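Local coordinates for protein TlmII (Streptoalloteichus hindustanus, PDB 4HVM) that is a condensation-domain protein of tallysomycin biosynthesis that probably works with carrier-bound intermediates of the nonribosomal peptide assembly line, at residues A[45-50]-A[159-164]. Sequence-based numbering, arbitrary orientation.
Sequences GRIDDD and QAYYGR
Tyr161 reaches from the C-terminal part of helix 147-161 to Ile47 and Asp48, in the turn leading into helix 49-62. Its CB points toward that turn, and CG stands anti to the backbone N (chi1 -180°), which directs the ring across the gap and carries the hydroxyl to Asp48 N. Farther out, CD2 lies over the centre of the Tyr162 ring, 3.9 Å above its plane, while CE1 approaches Asp48 O at 3.5 Å, this oxygen lying at the edge of the Tyr161 ring. CZ has Ile47 CG2 4.4 Å away, the two side chains crossing at about a right angle. At the tip, OH accepts a nearly straight hydrogen bond from Asp48 N (2.9 Å, 168° at the hydrogen). Tyrosine suits this place because it combines a long, flat apolar body with a polar end. Asp48 holds the N-cap position of helix 49-62, common for aspartate, but here its backbone N-H is used. Gly163, with positive phi, closes the other helix in a Schellman motif. The contact thus joins the start of helix 49-62 to the C-terminal part of helix 147-161 at the surface; Tyr161 also touches Arg51 and Leu52, while branched, apolar Ile47 suits a place touching both the tyrosine and Val134 of strand 133-141.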
loop_
_atom_site.group_PDB
_atom_site.type_symbol
_atom_site.label_atom_id
_atom_site.label_comp_id
_atom_site.label_asym_id
_atom_site.label_seq_id
_atom_site.Cartn_x
_atom_site.Cartn_y
_atom_site.Cartn_z
ATOM N N GLY A 45 -5.850 -28.286 2.542
ATOM C CA GLY A 45 -6.882 -29.299 2.664
ATOM C C GLY A 45 -7.131 -29.956 1.322
ATOM O O GLY A 45 -6.305 -29.847 0.418
ATOM N N ARG A 46 -8.261 -30.642 1.183
ATOM C CA ARG A 46 -8.617 -31.244 -0.097
ATOM C C ARG A 46 -9.133 -30.167 -1.047
ATOM O O ARG A 46 -10.247 -29.666 -0.886
ATOM C CB ARG A 46 -9.664 -32.344 0.089
ATOM C CG ARG A 46 -9.261 -33.398 1.107
ATOM C CD ARG A 46 -10.151 -34.631 1.041
ATOM N NE ARG A 46 -10.082 -35.411 2.275
ATOM C CZ ARG A 46 -9.137 -36.305 2.551
ATOM N NH1 ARG A 46 -8.164 -36.546 1.681
ATOM N NH2 ARG A 46 -9.163 -36.961 3.704
ATOM N N ILE A 47 -8.313 -29.809 -2.031
ATOM C CA ILE A 47 -8.636 -28.716 -2.942
ATOM C C ILE A 47 -8.697 -29.183 -4.394
ATOM O O ILE A 47 -7.744 -29.765 -4.911
ATOM C CB ILE A 47 -7.608 -27.569 -2.824
ATOM C CG1 ILE A 47 -7.534 -27.059 -1.382
ATOM C CG2 ILE A 47 -7.954 -26.437 -3.782
ATOM C CD1 ILE A 47 -6.418 -26.060 -1.151
ATOM N N ASP A 48 -9.827 -28.931 -5.045
ATOM C CA ASP A 48 -9.986 -29.239 -6.462
ATOM C C ASP A 48 -9.440 -28.082 -7.302
ATOM O O ASP A 48 -10.033 -27.001 -7.349
ATOM C CB ASP A 48 -11.462 -29.485 -6.778
ATOM C CG ASP A 48 -11.672 -30.197 -8.102
ATOM O OD1 ASP A 48 -10.716 -30.291 -8.902
ATOM O OD2 ASP A 48 -12.809 -30.657 -8.344
ATOM N N ASP A 49 -8.305 -28.314 -7.954
ATOM C CA ASP A 49 -7.636 -27.274 -8.731
ATOM C C ASP A 49 -8.509 -26.720 -9.851
ATOM O O ASP A 49 -8.597 -25.507 -10.037
ATOM C CB ASP A 49 -6.316 -27.788 -9.309
ATOM C CG ASP A 49 -5.218 -27.879 -8.268
ATOM O OD1 ASP A 49 -5.401 -27.337 -7.155
ATOM O OD2 ASP A 49 -4.167 -28.483 -8.572
ATOM N N ASP A 50 -9.150 -27.615 -10.594
ATOM C CA ASP A 50 -9.998 -27.218 -11.710
ATOM C C ASP A 50 -11.183 -26.392 -11.231
ATOM O O ASP A 50 -11.608 -25.453 -11.903
ATOM C CB ASP A 50 -10.482 -28.452 -12.475
ATOM C CG ASP A 50 -9.343 -29.214 -13.130
ATOM O OD1 ASP A 50 -8.477 -28.563 -13.756
ATOM O OD2 ASP A 50 -9.310 -30.458 -13.010
ATOM N N GLN A 159 -14.626 -17.463 -2.358
ATOM C CA GLN A 159 -16.074 -17.420 -2.201
ATOM C C GLN A 159 -16.763 -18.139 -3.356
ATOM O O GLN A 159 -17.731 -18.873 -3.153
ATOM C CB GLN A 159 -16.575 -15.975 -2.115
ATOM C CG GLN A 159 -16.419 -15.330 -0.743
ATOM C CD GLN A 159 -17.116 -13.980 -0.648
ATOM O OE1 GLN A 159 -17.556 -13.421 -1.654
ATOM N NE2 GLN A 159 -17.222 -13.453 0.568
ATOM N N ALA A 160 -16.255 -17.923 -4.566
ATOM C CA ALA A 160 -16.805 -18.557 -5.756
ATOM C C ALA A 160 -16.574 -20.060 -5.723
ATOM O O ALA A 160 -17.380 -20.831 -6.245
ATOM C CB ALA A 160 -16.191 -17.951 -7.010
ATOM N N TYR A 161 -15.474 -20.470 -5.097
ATOM C CA TYR A 161 -15.118 -21.880 -4.989
ATOM C C TYR A 161 -16.171 -22.665 -4.213
ATOM O O TYR A 161 -16.420 -23.838 -4.496
ATOM C CB TYR A 161 -13.748 -22.023 -4.322
ATOM C CG TYR A 161 -13.267 -23.448 -4.160
ATOM C CD1 TYR A 161 -12.673 -24.125 -5.217
ATOM C CD2 TYR A 161 -13.393 -24.113 -2.945
ATOM C CE1 TYR A 161 -12.223 -25.425 -5.073
ATOM C CE2 TYR A 161 -12.948 -25.416 -2.792
ATOM C CZ TYR A 161 -12.364 -26.065 -3.859
ATOM O OH TYR A 161 -11.920 -27.362 -3.711
ATOM N N TYR A 162 -16.790 -22.007 -3.237
ATOM C CA TYR A 162 -17.812 -22.640 -2.411
ATOM C C TYR A 162 -19.220 -22.259 -2.852
ATOM O O TYR A 162 -20.203 -22.727 -2.279
ATOM C CB TYR A 162 -17.614 -22.282 -0.937
ATOM C CG TYR A 162 -16.491 -23.039 -0.271
ATOM C CD1 TYR A 162 -16.559 -24.416 -0.117
ATOM C CD2 TYR A 162 -15.369 -22.381 0.215
ATOM C CE1 TYR A 162 -15.539 -25.119 0.493
ATOM C CE2 TYR A 162 -14.343 -23.075 0.828
ATOM C CZ TYR A 162 -14.435 -24.445 0.964
ATOM O OH TYR A 162 -13.420 -25.145 1.573
ATOM N N GLY A 163 -19.310 -21.409 -3.869
ATOM C CA GLY A 163 -20.595 -20.943 -4.360
ATOM C C GLY A 163 -21.182 -19.855 -3.483
ATOM O O GLY A 163 -22.402 -19.716 -3.377
ATOM N N ARG A 164 -20.307 -19.077 -2.853
ATOM C CA ARG A 164 -20.740 -18.029 -1.937
ATOM C C ARG A 164 -20.499 -16.638 -2.517
ATOM O O ARG A 164 -20.772 -15.628 -1.867
ATOM C CB ARG A 164 -20.028 -18.175 -0.589
ATOM C CG ARG A 164 -20.033 -19.599 -0.059
ATOM C CD ARG A 164 -19.799 -19.644 1.441
ATOM N NE ARG A 164 -19.966 -20.994 1.972
ATOM C CZ ARG A 164 -20.049 -21.281 3.266
ATOM N NH1 ARG A 164 -19.985 -20.310 4.168
ATOM N NH2 ARG A 164 -20.200 -22.539 3.660
#